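Local coordinates for intimin (Escherichia coli O127:H6 str. E2348/69, PDB 6TQD), which probably mediates bacterial adhesion as the attaching and effacing protein, its extracellular D00-D0 juncture domains, the part described here, holding an extended conformation, at residues I5-P11 with Q25-K31; A64-Y69 with I98-S102; P147-N151 with K171-T175; K180-V186 with N198-F204. All coordinates share one frame. Residues are numbered along the deposited sequence.

Contact 1. Residues I5-P11 with Q25-K31; sequences ILSLNIP and QLIVKSK. With NA (sodium ion), chain I.
A sodium ion sits at the end of this strand pair. It is held by I10 O at 2.4 Å and by four waters. The pair is regular antiparallel sheet. Strands 6-9 and 27-30 run at 176°, with axes 4.8 Å apart. S7 faces K29 and N9 faces I27 as hydrogen-bonded pairs: S7 N to K29 O 2.9 Å, K29 N to S7 O 3.1 Å, N9 N to I27 O 3.0 Å, I27 N to N9 O 2.9 Å. K31 N to I5 O, 2.9 Å, extends the ladder. L6-S30 and L8-V28 are the non-hydrogen-bonded pairs. L6 and L8 (both t, p) point into the sandwich, with L8 CD1 3.8 Å from V28 CG2. L8 also meets A81 and V94 of the opposing sheet. I10 CG1 lies 3.8 Å from L26 CD2. Strand 6-9 is an edge strand. On the other face, one water joins S7 OG, N9 OD1 and I27 O, with I27 CD1 3.8 Å from P11 CG. The inner side is mostly apolar, the other mixed.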
loop_
_atom_site.group_PDB
_atom_site.type_symbol
_atom_site.label_atom_id
_atom_site.label_comp_id
_atom_site.label_asym_id
_atom_site.label_seq_id
_atom_site.Cartn_x
_atom_site.Cartn_y
_atom_site.Cartn_z
ATOM N N ILE A 5 13.739 20.994 -28.171
ATOM C CA ILE A 5 14.186 19.898 -29.024
ATOM C C ILE A 5 13.615 18.562 -28.562
ATOM O O ILE A 5 13.151 17.761 -29.381
ATOM C CB ILE A 5 15.725 19.872 -29.131
ATOM C CG1 ILE A 5 16.207 21.054 -29.981
ATOM C CG2 ILE A 5 16.205 18.540 -29.714
ATOM C CD1 ILE A 5 17.710 21.205 -30.048
ATOM N N LEU A 6 13.603 18.292 -27.252
ATOM C CA LEU A 6 13.180 16.976 -26.773
ATOM C C LEU A 6 12.762 17.079 -25.318
ATOM O O LEU A 6 13.560 17.520 -24.485
ATOM C CB LEU A 6 14.333 15.981 -26.913
ATOM C CG LEU A 6 14.047 14.549 -26.486
ATOM C CD1 LEU A 6 12.846 14.004 -27.236
ATOM C CD2 LEU A 6 15.282 13.686 -26.704
ATOM N N SER A 7 11.535 16.671 -25.017
ATOM C CA SER A 7 11.048 16.652 -23.642
ATOM C C SER A 7 10.308 15.348 -23.370
ATOM O O SER A 7 9.719 14.738 -24.272
ATOM C CB SER A 7 10.112 17.832 -23.345
ATOM O OG SER A 7 8.886 17.715 -24.041
ATOM N N LEU A 8 10.380 14.906 -22.113
ATOM C CA LEU A 8 9.656 13.746 -21.606
ATOM C C LEU A 8 8.967 14.137 -20.306
ATOM O O LEU A 8 9.600 14.697 -19.405
ATOM C CB LEU A 8 10.633 12.606 -21.336
ATOM C CG LEU A 8 10.069 11.358 -20.654
ATOM C CD1 LEU A 8 9.024 10.669 -21.519
ATOM C CD2 LEU A 8 11.209 10.388 -20.311
ATOM N N ASN A 9 7.676 13.849 -20.207
ATOM C CA ASN A 9 6.925 14.029 -18.974
ATOM C C ASN A 9 6.164 12.750 -18.669
ATOM O O ASN A 9 5.693 12.067 -19.581
ATOM C CB ASN A 9 5.951 15.212 -19.067
ATOM C CG ASN A 9 6.670 16.573 -19.040
ATOM O OD1 ASN A 9 7.243 17.011 -20.041
ATOM N ND2 ASN A 9 6.634 17.250 -17.892
ATOM N N ILE A 10 6.076 12.429 -17.382
ATOM C CA ILE A 10 5.343 11.270 -16.890
ATOM C C ILE A 10 4.259 11.782 -15.960
ATOM O O ILE A 10 4.514 12.061 -14.792
ATOM C CB ILE A 10 6.283 10.268 -16.190
ATOM C CG1 ILE A 10 7.425 9.889 -17.145
ATOM C CG2 ILE A 10 5.489 9.039 -15.727
ATOM C CD1 ILE A 10 8.382 8.839 -16.615
ATOM N N PRO A 11 3.034 11.968 -16.469
ATOM C CA PRO A 11 2.022 12.717 -15.708
ATOM C C PRO A 11 1.499 11.986 -14.493
ATOM O O PRO A 11 0.993 12.644 -13.578
ATOM C CB PRO A 11 0.895 12.932 -16.728
ATOM C CG PRO A 11 1.076 11.835 -17.720
ATOM C CD PRO A 11 2.554 11.611 -17.817
ATOM N N GLN A 25 2.051 5.734 -18.857
ATOM C CA GLN A 25 1.768 6.809 -19.800
ATOM C C GLN A 25 2.956 7.761 -19.862
ATOM O O GLN A 25 3.334 8.361 -18.843
ATOM C CB GLN A 25 0.486 7.557 -19.448
ATOM C CG GLN A 25 0.110 8.599 -20.484
ATOM C CD GLN A 25 -1.151 9.362 -20.139
ATOM O OE1 GLN A 25 -1.745 9.158 -19.081
ATOM N NE2 GLN A 25 -1.573 10.243 -21.038
ATOM N N LEU A 26 3.549 7.876 -21.051
ATOM C CA LEU A 26 4.633 8.805 -21.329
ATOM C C LEU A 26 4.131 9.871 -22.291
ATOM O O LEU A 26 3.363 9.575 -23.220
ATOM C CB LEU A 26 5.802 8.067 -21.993
ATOM C CG LEU A 26 6.398 6.868 -21.243
ATOM C CD1 LEU A 26 7.540 6.261 -22.066
ATOM C CD2 LEU A 26 6.865 7.249 -19.865
ATOM N N ILE A 27 4.572 11.113 -22.091
ATOM C CA ILE A 27 4.235 12.217 -22.990
ATOM C C ILE A 27 5.547 12.779 -23.526
ATOM O O ILE A 27 6.296 13.438 -22.793
ATOM C CB ILE A 27 3.400 13.298 -22.295
ATOM C CG1 ILE A 27 2.073 12.710 -21.800
ATOM C CG2 ILE A 27 3.126 14.451 -23.248
ATOM C CD1 ILE A 27 1.210 13.676 -21.013
ATOM N N VAL A 28 5.814 12.533 -24.808
ATOM C CA VAL A 28 7.051 12.907 -25.468
ATOM C C VAL A 28 6.766 14.015 -26.467
ATOM O O VAL A 28 5.780 13.955 -27.212
ATOM C CB VAL A 28 7.664 11.698 -26.202
ATOM C CG1 VAL A 28 8.811 12.132 -27.106
ATOM C CG2 VAL A 28 8.119 10.642 -25.209
ATOM N N LYS A 29 7.642 15.011 -26.499
ATOM C CA LYS A 29 7.666 16.002 -27.571
ATOM C C LYS A 29 9.075 15.993 -28.136
ATOM O O LYS A 29 10.037 16.188 -27.394
ATOM C CB LYS A 29 7.320 17.402 -27.063
ATOM C CG LYS A 29 5.910 17.554 -26.510
ATOM C CD LYS A 29 4.848 17.214 -27.542
ATOM C CE LYS A 29 3.471 17.696 -27.099
ATOM N NZ LYS A 29 3.113 17.242 -25.720
ATOM N N SER A 30 9.190 15.754 -29.443
ATOM C CA SER A 30 10.491 15.574 -30.083
ATOM C C SER A 30 10.498 16.263 -31.440
ATOM O O SER A 30 9.725 15.896 -32.327
ATOM C CB SER A 30 10.797 14.094 -30.265
ATOM O OG SER A 30 11.988 13.900 -31.001
ATOM N N LYS A 31 11.369 17.257 -31.592
ATOM C CA LYS A 31 11.511 17.929 -32.885
ATOM C C LYS A 31 12.028 16.980 -33.961
ATOM O O LYS A 31 11.604 17.062 -35.124
ATOM C CB LYS A 31 12.433 19.137 -32.734
ATOM C CG LYS A 31 12.675 19.916 -34.024
ATOM C CD LYS A 31 13.602 21.104 -33.777
ATOM C CE LYS A 31 13.959 21.815 -35.079
ATOM N NZ LYS A 31 14.953 22.907 -34.866
HETATM NA NA NA I . 5.124 12.643 -12.532
HETATM O O HOH W 1 14.157 15.642 -30.822
HETATM O O HOH W 2 7.018 16.217 -22.680
HETATM O O HOH W 3 2.981 12.466 -11.410
HETATM O O HOH W 4 5.246 13.259 -9.942
HETATM O O HOH W 5 5.930 10.563 -12.417
HETATM O O HOH W 6 7.649 12.656 -13.193
#

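Contact 2. Residues A64-Y69 with I98-S102; sequences AILPAY and ITVLS
V100 and Y69 lose the most surface here, followed by L66. V100 (t) points at the 64-69 segment. Its CG2 lies 3.9 Å from both L66 CG and P67 CD, and its CG1 is 3.6 Å from P67 O. L66 (m, p) also packs CG on I98 CG2 at 3.9 Å, and A64 CB meets I98 CD1 at 3.9 Å. No hydrogen bond links the segments. Their end-to-end directions differ by 39°. Strand 62-65 belongs to one sheet and strand 90-101 to the other, so this is face-to-face packing across a two-sheet beta sandwich, near the end of its core. After I65 the chain runs on, extended, to Y69. There Y69 and S102 have CA atoms 5.5 Å apart. Y69 (t, chi2 80°) lays one ring face over S102: S102 CB is 3.7 Å from the ring centroid, a CH-pi contact. V100 O lies at the ring edge, 3.6 Å from Y69 CD1. Beyond the pair, Y69 N hydrogen-bonds to E18 OE2 and S102 N to Q105 OE1.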
loop_
_atom_site.group_PDB
_atom_site.type_symbol
_atom_site.label_atom_id
_atom_site.label_comp_id
_atom_site.label_asym_id
_atom_site.label_seq_id
_atom_site.Cartn_x
_atom_site.Cartn_y
_atom_site.Cartn_z
ATOM N N ALA A 64 4.825 -1.730 -16.313
ATOM C CA ALA A 64 5.528 -2.192 -15.133
ATOM C C ALA A 64 4.879 -3.483 -14.660
ATOM O O ALA A 64 3.648 -3.562 -14.576
ATOM C CB ALA A 64 5.475 -1.144 -14.022
ATOM N N ILE A 65 5.705 -4.484 -14.391
ATOM C CA ILE A 65 5.299 -5.703 -13.700
ATOM C C ILE A 65 5.651 -5.490 -12.237
ATOM O O ILE A 65 6.825 -5.372 -11.883
ATOM C CB ILE A 65 6.003 -6.938 -14.268
ATOM C CG1 ILE A 65 5.866 -6.992 -15.796
ATOM C CG2 ILE A 65 5.442 -8.197 -13.607
ATOM C CD1 ILE A 65 4.459 -6.827 -16.308
ATOM N N LEU A 66 4.632 -5.426 -11.383
ATOM C CA LEU A 66 4.858 -5.082 -9.990
ATOM C C LEU A 66 5.328 -6.299 -9.199
ATOM O O LEU A 66 4.866 -7.418 -9.446
ATOM C CB LEU A 66 3.569 -4.533 -9.384
ATOM C CG LEU A 66 3.366 -3.019 -9.561
ATOM C CD1 LEU A 66 3.470 -2.610 -11.018
ATOM C CD2 LEU A 66 2.044 -2.554 -8.975
ATOM N N PRO A 67 6.259 -6.121 -8.269
ATOM C CA PRO A 67 6.703 -7.255 -7.447
ATOM C C PRO A 67 5.628 -7.684 -6.452
ATOM O O PRO A 67 4.576 -7.056 -6.314
ATOM C CB PRO A 67 7.939 -6.716 -6.725
ATOM C CG PRO A 67 7.731 -5.264 -6.664
ATOM C CD PRO A 67 6.991 -4.890 -7.932
ATOM N N ALA A 68 5.916 -8.778 -5.755
ATOM C CA ALA A 68 5.093 -9.181 -4.627
ATOM C C ALA A 68 5.190 -8.158 -3.502
ATOM O O ALA A 68 6.201 -7.479 -3.328
ATOM C CB ALA A 68 5.532 -10.548 -4.109
ATOM N N TYR A 69 4.116 -8.062 -2.729
ATOM C CA TYR A 69 4.079 -7.147 -1.603
ATOM C C TYR A 69 5.020 -7.638 -0.514
ATOM O O TYR A 69 5.083 -8.838 -0.220
ATOM C CB TYR A 69 2.659 -7.093 -1.055
ATOM C CG TYR A 69 2.430 -6.124 0.068
ATOM C CD1 TYR A 69 2.253 -4.770 -0.166
ATOM C CD2 TYR A 69 2.394 -6.565 1.386
ATOM C CE1 TYR A 69 2.033 -3.890 0.876
ATOM C CE2 TYR A 69 2.171 -5.701 2.424
ATOM C CZ TYR A 69 1.996 -4.361 2.171
ATOM O OH TYR A 69 1.775 -3.501 3.222
ATOM N N ILE A 98 6.405 3.931 -8.271
ATOM C CA ILE A 98 5.510 2.782 -8.336
ATOM C C ILE A 98 5.291 2.294 -6.910
ATOM O O ILE A 98 6.251 1.948 -6.210
ATOM C CB ILE A 98 6.099 1.674 -9.222
ATOM C CG1 ILE A 98 6.279 2.203 -10.656
ATOM C CG2 ILE A 98 5.237 0.410 -9.189
ATOM C CD1 ILE A 98 7.169 1.351 -11.528
ATOM N N THR A 99 4.037 2.275 -6.481
ATOM C CA THR A 99 3.670 1.822 -5.145
ATOM C C THR A 99 2.850 0.549 -5.273
ATOM O O THR A 99 1.901 0.493 -6.062
ATOM C CB THR A 99 2.872 2.895 -4.416
ATOM O OG1 THR A 99 3.660 4.095 -4.344
ATOM C CG2 THR A 99 2.533 2.446 -3.002
ATOM N N VAL A 100 3.200 -0.453 -4.479
ATOM C CA VAL A 100 2.619 -1.786 -4.551
ATOM C C VAL A 100 1.718 -1.962 -3.338
ATOM O O VAL A 100 2.160 -1.787 -2.191
ATOM C CB VAL A 100 3.716 -2.863 -4.579
ATOM C CG1 VAL A 100 3.106 -4.250 -4.541
ATOM C CG2 VAL A 100 4.566 -2.694 -5.816
ATOM N N LEU A 101 0.466 -2.303 -3.596
ATOM C CA LEU A 101 -0.502 -2.656 -2.570
ATOM C C LEU A 101 -0.677 -4.167 -2.529
ATOM O O LEU A 101 -0.451 -4.871 -3.512
ATOM C CB LEU A 101 -1.843 -1.985 -2.849
ATOM C CG LEU A 101 -1.910 -0.460 -2.715
ATOM C CD1 LEU A 101 -1.273 0.248 -3.904
ATOM C CD2 LEU A 101 -3.345 -0.004 -2.546
ATOM N N SER A 102 -1.075 -4.668 -1.364
ATOM C CA SER A 102 -1.273 -6.102 -1.215
ATOM C C SER A 102 -2.607 -6.524 -1.824
ATOM O O SER A 102 -3.492 -5.704 -2.082
ATOM C CB SER A 102 -1.213 -6.467 0.267
ATOM O OG SER A 102 -2.432 -6.121 0.897
#

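Contact 3. Residues P147-N151 with K171-T175; sequences PVSFN and KATVT
Both segments are extended beta strands. They run in roughly the same direction, 29° apart, with a signed crossing angle of -29°. Their axes come within 8.2 Å, too far for backbone pairing, and no hydrogen bond joins them. The nearest CA pairs are V148 with A172 at 7.0 Å and F150 with V174 at 7.8 Å. V148 and F150 on one strand, and A172 and V174 on the other, send their CB atoms toward the partner. This is the aligned packing of two sheets in a beta sandwich, here within the bacterial Ig-like (group 1) domain. Strand 147-154 lies between 182-189 and 163-165 in one sheet. Strand 171-177 pairs with 130-138 in the other. F150 (chi1 -56°, m; chi2 113°) fills much of the gap. Its ring face receives V174 (chi1 66°, p), whose CG1 stands 3.7 Å from the F150 ring centroid, 8° off the normal. This is a CH-pi contact. V174 CB is also 3.7 Å from F150 CD1. The tip of the ring reaches A172, with F150 CZ 4.2 Å from A172 CB. F150 CE1 is 3.8 Å from T173 O. V148 (t) closes the other end, with V148 CG2 4.0 Å from A172 CB. A188 of strand 182-189 touches both V148 and F150, and V136 of strand 130-138 also meets V148.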
loop_
_atom_site.group_PDB
_atom_site.type_symbol
_atom_site.label_atom_id
_atom_site.label_comp_id
_atom_site.label_asym_id
_atom_site.label_seq_id
_atom_site.Cartn_x
_atom_site.Cartn_y
_atom_site.Cartn_z
ATOM N N PRO A 147 -11.826 8.529 10.863
ATOM C CA PRO A 147 -12.491 7.664 11.855
ATOM C C PRO A 147 -12.349 6.191 11.504
ATOM O O PRO A 147 -12.607 5.779 10.373
ATOM C CB PRO A 147 -13.960 8.103 11.789
ATOM C CG PRO A 147 -13.938 9.463 11.151
ATOM C CD PRO A 147 -12.771 9.458 10.218
ATOM N N VAL A 148 -11.982 5.392 12.499
ATOM C CA VAL A 148 -11.846 3.947 12.362
ATOM C C VAL A 148 -12.849 3.295 13.294
ATOM O O VAL A 148 -12.899 3.631 14.477
ATOM C CB VAL A 148 -10.423 3.485 12.706
ATOM C CG1 VAL A 148 -10.315 1.998 12.577
ATOM C CG2 VAL A 148 -9.396 4.174 11.804
ATOM N N SER A 149 -13.629 2.353 12.769
ATOM C CA SER A 149 -14.644 1.639 13.531
ATOM C C SER A 149 -14.102 0.284 13.951
ATOM O O SER A 149 -13.533 -0.439 13.127
ATOM C CB SER A 149 -15.898 1.431 12.676
ATOM O OG SER A 149 -16.557 2.660 12.441
ATOM N N PHE A 150 -14.290 -0.060 15.230
ATOM C CA PHE A 150 -13.797 -1.305 15.801
ATOM C C PHE A 150 -14.960 -2.199 16.217
ATOM O O PHE A 150 -15.963 -1.721 16.757
ATOM C CB PHE A 150 -12.921 -1.060 17.034
ATOM C CG PHE A 150 -11.764 -0.138 16.776
ATOM C CD1 PHE A 150 -11.719 1.109 17.379
ATOM C CD2 PHE A 150 -10.716 -0.522 15.959
ATOM C CE1 PHE A 150 -10.659 1.951 17.156
ATOM C CE2 PHE A 150 -9.657 0.326 15.723
ATOM C CZ PHE A 150 -9.626 1.568 16.334
ATOM N N ASN A 151 -14.823 -3.498 15.969
ATOM C CA ASN A 151 -15.889 -4.442 16.271
ATOM C C ASN A 151 -15.307 -5.808 16.597
ATOM O O ASN A 151 -14.316 -6.227 16.001
ATOM C CB ASN A 151 -16.853 -4.571 15.083
ATOM C CG ASN A 151 -17.672 -3.317 14.860
ATOM O OD1 ASN A 151 -17.361 -2.504 13.986
ATOM N ND2 ASN A 151 -18.718 -3.146 15.658
ATOM N N LYS A 171 -2.584 6.426 12.699
ATOM C CA LYS A 171 -2.807 5.342 13.647
ATOM C C LYS A 171 -3.944 5.659 14.612
ATOM O O LYS A 171 -4.062 6.781 15.114
ATOM C CB LYS A 171 -1.520 5.030 14.420
ATOM C CG LYS A 171 -0.377 4.591 13.495
ATOM C CD LYS A 171 0.756 3.931 14.261
ATOM C CE LYS A 171 1.927 3.602 13.344
ATOM N NZ LYS A 171 1.544 2.731 12.200
ATOM N N ALA A 172 -4.794 4.665 14.850
ATOM C CA ALA A 172 -5.871 4.738 15.837
ATOM C C ALA A 172 -5.816 3.483 16.697
ATOM O O ALA A 172 -5.509 2.404 16.196
ATOM C CB ALA A 172 -7.230 4.823 15.132
ATOM N N THR A 173 -6.117 3.616 17.993
ATOM C CA THR A 173 -5.947 2.511 18.928
ATOM C C THR A 173 -7.232 2.236 19.705
ATOM O O THR A 173 -8.120 3.091 19.816
ATOM C CB THR A 173 -4.788 2.747 19.914
ATOM O OG1 THR A 173 -5.050 3.908 20.717
ATOM C CG2 THR A 173 -3.469 2.927 19.187
ATOM N N VAL A 174 -7.303 1.017 20.242
ATOM C CA VAL A 174 -8.415 0.584 21.090
ATOM C C VAL A 174 -7.881 -0.542 21.965
ATOM O O VAL A 174 -6.912 -1.207 21.611
ATOM C CB VAL A 174 -9.615 0.122 20.229
ATOM C CG1 VAL A 174 -9.266 -1.135 19.445
ATOM C CG2 VAL A 174 -10.850 -0.096 21.091
ATOM N N THR A 175 -8.524 -0.769 23.122
ATOM C CA THR A 175 -8.114 -1.855 24.005
ATOM C C THR A 175 -9.222 -2.901 24.115
ATOM O O THR A 175 -10.399 -2.618 23.880
ATOM C CB THR A 175 -7.719 -1.377 25.410
ATOM O OG1 THR A 175 -8.890 -1.037 26.162
ATOM C CG2 THR A 175 -6.783 -0.169 25.334
#

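Contact 4. Residues K180-V186 with N198-F204; sequences KPGQVVV and NANAVIF
V184, V202 and F204 form the apolar centre on the inward face of the sheet. V184 (t) sets CG2 3.7 Å from CD2 of F204, at the edge of the ring. V184 CB is 4.2 Å from V202 CG2. F204 (m, chi2 -87°) and V184 also pack on L176 of the facing sheet, while V202 (m) meets I130 and Y132. On the outer face, V185 CG2 lies 4.0 Å from A201 CB. The two segments belong to a beta hairpin of the bacterial Ig-like domain, made of strands 182-189 and 197-205. Strand 182-186 and strand 202-204 are antiparallel at 140°, with axes 4.6 Å apart. G182-F204 and V184-V202 are hydrogen-bonded pairs: G182 N to F204 O 3.0 Å, F204 N to G182 O 2.9 Å, V184 N to V202 O 2.9 Å, V202 N to V184 O 3.1 Å. Q183-I203 between them is non-hydrogen-bonded, CA to CA 4.3 Å. G182 has phi/psi 147/177, where a CB would strike the preceding carbonyl. Past A201 the ladder is interrupted. A water fills the gap, donating to V184 O (2.9 Å) and N200 O (2.7 Å) and accepting from V186 N (3.3 Å). Direct bonding resumes with A199 N to V186 O, 2.8 Å.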
loop_
_atom_site.group_PDB
_atom_site.type_symbol
_atom_site.label_atom_id
_atom_site.label_comp_id
_atom_site.label_asym_id
_atom_site.label_seq_id
_atom_site.Cartn_x
_atom_site.Cartn_y
_atom_site.Cartn_z
ATOM N N LYS A 180 -13.414 -14.201 30.098
ATOM C CA LYS A 180 -13.661 -15.572 29.677
ATOM C C LYS A 180 -12.460 -16.072 28.889
ATOM O O LYS A 180 -11.946 -15.346 28.017
ATOM C CB LYS A 180 -14.920 -15.608 28.793
ATOM C CG LYS A 180 -15.235 -16.978 28.210
ATOM C CD LYS A 180 -16.526 -16.950 27.400
ATOM C CE LYS A 180 -16.797 -18.287 26.727
ATOM N NZ LYS A 180 -18.036 -18.249 25.899
ATOM N N PRO A 181 -11.978 -17.287 29.150
ATOM C CA PRO A 181 -10.914 -17.842 28.302
ATOM C C PRO A 181 -11.447 -18.168 26.916
ATOM O O PRO A 181 -12.585 -18.609 26.760
ATOM C CB PRO A 181 -10.500 -19.119 29.045
ATOM C CG PRO A 181 -11.714 -19.511 29.795
ATOM C CD PRO A 181 -12.356 -18.221 30.228
ATOM N N GLY A 182 -10.607 -17.961 25.917
ATOM C CA GLY A 182 -10.975 -18.263 24.546
ATOM C C GLY A 182 -10.318 -17.298 23.580
ATOM O O GLY A 182 -9.627 -16.354 23.964
ATOM N N GLN A 183 -10.566 -17.552 22.297
ATOM C CA GLN A 183 -10.017 -16.736 21.226
ATOM C C GLN A 183 -10.967 -15.596 20.879
ATOM O O GLN A 183 -12.187 -15.735 20.950
ATOM C CB GLN A 183 -9.794 -17.598 19.982
ATOM C CG GLN A 183 -8.610 -18.550 20.079
ATOM C CD GLN A 183 -8.320 -19.251 18.762
ATOM O OE1 GLN A 183 -8.924 -18.943 17.733
ATOM N NE2 GLN A 183 -7.397 -20.205 18.790
ATOM N N VAL A 184 -10.389 -14.456 20.492
ATOM C CA VAL A 184 -11.161 -13.277 20.119
ATOM C C VAL A 184 -10.562 -12.693 18.847
ATOM O O VAL A 184 -9.339 -12.568 18.735
ATOM C CB VAL A 184 -11.141 -12.215 21.239
ATOM C CG1 VAL A 184 -12.050 -11.049 20.888
ATOM C CG2 VAL A 184 -11.535 -12.822 22.583
ATOM N N VAL A 185 -11.419 -12.337 17.890
ATOM C CA VAL A 185 -11.018 -11.640 16.674
ATOM C C VAL A 185 -11.677 -10.271 16.685
ATOM O O VAL A 185 -12.897 -10.166 16.835
ATOM C CB VAL A 185 -11.412 -12.422 15.408
ATOM C CG1 VAL A 185 -11.099 -11.600 14.159
ATOM C CG2 VAL A 185 -10.693 -13.756 15.341
ATOM N N VAL A 186 -10.865 -9.226 16.529
ATOM C CA VAL A 186 -11.335 -7.853 16.445
ATOM C C VAL A 186 -11.055 -7.346 15.039
ATOM O O VAL A 186 -10.077 -7.754 14.407
ATOM C CB VAL A 186 -10.621 -6.955 17.475
ATOM C CG1 VAL A 186 -11.182 -5.560 17.435
ATOM C CG2 VAL A 186 -10.746 -7.552 18.879
ATOM N N ASN A 198 -9.821 -7.894 9.632
ATOM C CA ASN A 198 -9.695 -8.629 10.888
ATOM C C ASN A 198 -8.243 -8.689 11.346
ATOM O O ASN A 198 -7.346 -8.998 10.555
ATOM C CB ASN A 198 -10.181 -10.070 10.720
ATOM C CG ASN A 198 -11.679 -10.176 10.557
ATOM O OD1 ASN A 198 -12.398 -9.187 10.642
ATOM N ND2 ASN A 198 -12.157 -11.387 10.316
ATOM N N ALA A 199 -8.017 -8.425 12.624
ATOM C CA ALA A 199 -6.731 -8.721 13.229
ATOM C C ALA A 199 -6.586 -10.233 13.434
ATOM O O ALA A 199 -7.560 -10.984 13.412
ATOM C CB ALA A 199 -6.630 -8.061 14.603
ATOM N N ASN A 200 -5.349 -10.668 13.663
ATOM C CA ASN A 200 -5.126 -12.057 14.025
ATOM C C ASN A 200 -5.795 -12.348 15.367
ATOM O O ASN A 200 -5.926 -11.473 16.222
ATOM C CB ASN A 200 -3.630 -12.348 14.135
ATOM C CG ASN A 200 -2.946 -12.427 12.786
ATOM O OD1 ASN A 200 -3.594 -12.596 11.751
ATOM N ND2 ASN A 200 -1.623 -12.311 12.792
ATOM N N ALA A 201 -6.236 -13.588 15.537
ATOM C CA ALA A 201 -6.878 -13.971 16.780
ATOM C C ALA A 201 -5.894 -13.818 17.925
ATOM O O ALA A 201 -4.693 -14.045 17.762
ATOM C CB ALA A 201 -7.335 -15.428 16.707
ATOM N N VAL A 202 -6.415 -13.411 19.082
ATOM C CA VAL A 202 -5.690 -13.435 20.342
ATOM C C VAL A 202 -6.431 -14.405 21.248
ATOM O O VAL A 202 -7.574 -14.773 20.994
ATOM C CB VAL A 202 -5.584 -12.046 20.990
ATOM C CG1 VAL A 202 -4.852 -11.083 20.067
ATOM C CG2 VAL A 202 -6.966 -11.505 21.335
ATOM N N ILE A 203 -5.764 -14.825 22.313
ATOM C CA ILE A 203 -6.330 -15.805 23.232
ATOM C C ILE A 203 -6.240 -15.261 24.648
ATOM O O ILE A 203 -5.173 -14.810 25.082
ATOM C CB ILE A 203 -5.628 -17.174 23.110
ATOM C CG1 ILE A 203 -6.349 -18.212 23.970
ATOM C CG2 ILE A 203 -4.160 -17.065 23.509
ATOM C CD1 ILE A 203 -6.011 -19.646 23.598
ATOM N N PHE A 204 -7.347 -15.337 25.383
ATOM C CA PHE A 204 -7.354 -15.023 26.810
ATOM C C PHE A 204 -7.251 -16.333 27.581
ATOM O O PHE A 204 -7.957 -17.300 27.269
ATOM C CB PHE A 204 -8.626 -14.262 27.184
ATOM C CG PHE A 204 -8.649 -12.833 26.693
ATOM C CD1 PHE A 204 -8.100 -11.814 27.452
ATOM C CD2 PHE A 204 -9.201 -12.514 25.462
ATOM C CE1 PHE A 204 -8.116 -10.509 27.013
ATOM C CE2 PHE A 204 -9.216 -11.207 25.015
ATOM C CZ PHE A 204 -8.672 -10.202 25.784
HETATM O O HOH W 7 -7.962 -10.326 17.621
#

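The four contacts follow one another along the chain, each closing before the next opens. Contacts 1 and 2 lie in the N-terminal sandwich. Their centres are 25 Å apart, and they share a sheet through neighbouring strands 21-30 and 62-65. Contacts 3 and 4 lie in the bacterial Ig-like domain, 16 Å apart between centres. They touch where N151 O meets V186 CG1 at 3.5 Å, and strands 147-154 and 182-189 are sheet neighbours. Contacts 1 and 4 are 54 Å apart between centres, on opposite sides of the chain's centre. Contact 2 is nearer the middle. This spread over two sandwiches is consistent with the extended conformation reported for these juncture domains.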